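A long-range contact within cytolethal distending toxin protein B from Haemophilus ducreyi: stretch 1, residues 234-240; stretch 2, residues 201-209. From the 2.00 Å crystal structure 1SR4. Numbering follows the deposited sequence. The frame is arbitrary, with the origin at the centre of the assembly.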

# COMPACT_ATOMS: atom_id res chain seq x y z
N ARG B 234 -15.02 7.77 17.72
CA ARG B 234 -15.38 6.58 16.96
C ARG B 234 -14.48 6.40 15.74
O ARG B 234 -14.94 6.11 14.64
CB ARG B 234 -16.85 6.65 16.52
CG ARG B 234 -17.81 6.72 17.70
CD ARG B 234 -17.58 5.56 18.64
NE ARG B 234 -17.84 4.28 17.98
CZ ARG B 234 -19.05 3.77 17.79
NH1 ARG B 234 -20.13 4.42 18.23
NH2 ARG B 234 -19.20 2.62 17.14
N ILE B 235 -13.18 6.59 15.94
CA ILE B 235 -12.21 6.41 14.87
C ILE B 235 -11.28 5.27 15.28
O ILE B 235 -10.73 5.29 16.37
CB ILE B 235 -11.39 7.69 14.64
CG1 ILE B 235 -12.33 8.82 14.18
CG2 ILE B 235 -10.28 7.44 13.60
CD1 ILE B 235 -11.62 10.16 13.87
N GLY B 236 -11.14 4.27 14.42
CA GLY B 236 -10.27 3.15 14.76
C GLY B 236 -9.06 3.06 13.83
O GLY B 236 -9.16 3.41 12.64
N ALA B 237 -7.93 2.60 14.36
CA ALA B 237 -6.72 2.45 13.55
C ALA B 237 -6.64 1.01 13.06
O ALA B 237 -7.07 0.10 13.75
CB ALA B 237 -5.48 2.78 14.37
N SER B 238 -6.08 0.80 11.88
CA SER B 238 -5.97 -0.55 11.34
C SER B 238 -4.90 -0.57 10.26
O SER B 238 -4.71 0.44 9.58
CB SER B 238 -7.31 -0.96 10.73
OG SER B 238 -7.25 -2.23 10.13
N LEU B 239 -4.16 -1.67 10.12
CA LEU B 239 -3.20 -1.73 9.02
C LEU B 239 -4.15 -1.60 7.81
O LEU B 239 -5.22 -2.21 7.80
CB LEU B 239 -2.48 -3.09 8.98
CG LEU B 239 -1.61 -3.40 10.22
CD1 LEU B 239 -0.88 -4.72 10.03
CD2 LEU B 239 -0.61 -2.25 10.44
N MET B 240 -3.78 -0.80 6.81
CA MET B 240 -4.65 -0.60 5.65
C MET B 240 -4.48 -1.70 4.59
O MET B 240 -4.26 -1.42 3.41
CB MET B 240 -4.37 0.77 5.01
CG MET B 240 -5.43 1.20 3.99
SD MET B 240 -5.17 2.92 3.57
CE MET B 240 -6.82 3.47 3.20
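Stretch 2, residues 201-209: IIAPTEPTH

Stretch 1 runs as a β-strand from Ile235 to Leu239, with phi from -61° to -160° and psi from 126° to 148°. Stretch 2 enters as the end of a strand, Ile201 and Ile202, and continues from Ala203 in an extended but irregular path broken at Thr205 (-110/0) and Thr208 (-117/6). The two run in the same general direction: Ile202 lies by Ile235 to Ala237, and the later residues from Pro204 to Thr208 lie by Leu239. The register is fixed at Ala237 and Ala203, whose CA atoms are 5.0 Å apart. No direct hydrogen bond links the stretches; they bury 376 Å² against each other, both sides summed, and two waters bridge them.

Arg234 makes no contact. At Ile235 the backbone is what touches, its O lying 3.6 Å from Ile202 CG2. Gly236 adds little, its C lying 3.9 Å from Ile202 CG2. Ala237 points its CB toward stretch 2, and this methyl lies 3.6 Å from Ile202 CG2, 3.5 Å from Ala203 C and 4.0 Å from Pro204 CD. Water 1 donates to Ala237 O (3.2 Å) and to Ala203 O (3.0 Å), joining two carbonyls that could not bond to each other.

Ser238 turns its CB away and makes no contact. Leu239 has the largest covered area, 93 Å². Its CA-to-CB bond points sideways, but with chi1 m and chi2 t the end of the side chain comes nearer: Leu239 CD1 is 3.9 Å from Glu206 CB and CD2 is 3.9 Å from Thr208 CG2, and both methyls lie near Pro207 O, CD2 at 3.3 Å and CD1 at 3.5 Å, a carbonyl buried here without a polar partner. Water 2 accepts from Leu239 N (3.0 Å) and donates to Glu206 OE1 (2.8 Å). Met240 is out of reach.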

# COMPACT_ATOMS: atom_id res chain seq x y z
N ILE B 201 -4.76 8.70 21.79
CA ILE B 201 -3.88 7.98 20.87
C ILE B 201 -4.71 6.88 20.21
O ILE B 201 -5.35 6.09 20.90
CB ILE B 201 -2.71 7.30 21.61
CG1 ILE B 201 -1.80 8.33 22.29
CG2 ILE B 201 -1.90 6.45 20.62
CD1 ILE B 201 -1.06 9.18 21.35
N ILE B 202 -4.70 6.82 18.88
CA ILE B 202 -5.42 5.78 18.14
C ILE B 202 -4.36 5.00 17.38
O ILE B 202 -3.70 5.54 16.48
CB ILE B 202 -6.45 6.38 17.13
CG1 ILE B 202 -7.60 7.08 17.87
CG2 ILE B 202 -7.10 5.26 16.33
CD1 ILE B 202 -7.26 8.45 18.35
N ALA B 203 -4.21 3.72 17.72
CA ALA B 203 -3.18 2.88 17.10
C ALA B 203 -3.55 1.41 16.91
O ALA B 203 -4.38 0.87 17.63
CB ALA B 203 -1.89 2.96 17.94
N PRO B 204 -2.94 0.75 15.92
CA PRO B 204 -3.25 -0.68 15.71
C PRO B 204 -2.63 -1.44 16.87
O PRO B 204 -1.85 -0.88 17.63
CB PRO B 204 -2.49 -1.04 14.43
CG PRO B 204 -2.03 0.29 13.83
CD PRO B 204 -1.88 1.22 15.00
N THR B 205 -2.99 -2.71 17.01
CA THR B 205 -2.39 -3.58 18.03
C THR B 205 -1.54 -4.58 17.24
O THR B 205 -0.94 -5.48 17.81
CB THR B 205 -3.43 -4.37 18.85
OG1 THR B 205 -4.28 -5.10 17.96
CG2 THR B 205 -4.26 -3.43 19.73
N GLU B 206 -1.54 -4.44 15.91
CA GLU B 206 -0.73 -5.29 15.06
C GLU B 206 0.51 -4.49 14.67
O GLU B 206 0.47 -3.27 14.58
CB GLU B 206 -1.46 -5.67 13.77
CG GLU B 206 -2.68 -6.56 13.95
CD GLU B 206 -3.15 -7.09 12.61
OE1 GLU B 206 -4.01 -6.44 11.97
OE2 GLU B 206 -2.64 -8.15 12.18
N PRO B 207 1.63 -5.16 14.42
CA PRO B 207 2.89 -4.50 14.03
C PRO B 207 2.70 -3.58 12.81
O PRO B 207 1.89 -3.88 11.92
CB PRO B 207 3.81 -5.69 13.72
CG PRO B 207 3.32 -6.76 14.67
CD PRO B 207 1.81 -6.62 14.57
N THR B 208 3.41 -2.45 12.78
CA THR B 208 3.33 -1.55 11.61
C THR B 208 4.70 -1.46 10.96
O THR B 208 4.90 -0.69 10.02
CB THR B 208 2.90 -0.10 11.97
OG1 THR B 208 3.96 0.55 12.69
CG2 THR B 208 1.63 -0.10 12.81
N HIS B 209 5.64 -2.28 11.44
CA HIS B 209 7.01 -2.30 10.91
C HIS B 209 7.51 -3.73 10.99
O HIS B 209 7.06 -4.50 11.84
CB HIS B 209 7.89 -1.36 11.75
CG HIS B 209 9.31 -1.28 11.29
ND1 HIS B 209 10.36 -1.77 12.04
CD2 HIS B 209 9.86 -0.72 10.19
CE1 HIS B 209 11.49 -1.53 11.41
NE2 HIS B 209 11.22 -0.89 10.28
O HOH W 1 -7.04 -0.40 16.89
O HOH W 2 -4.51 -3.72 12.35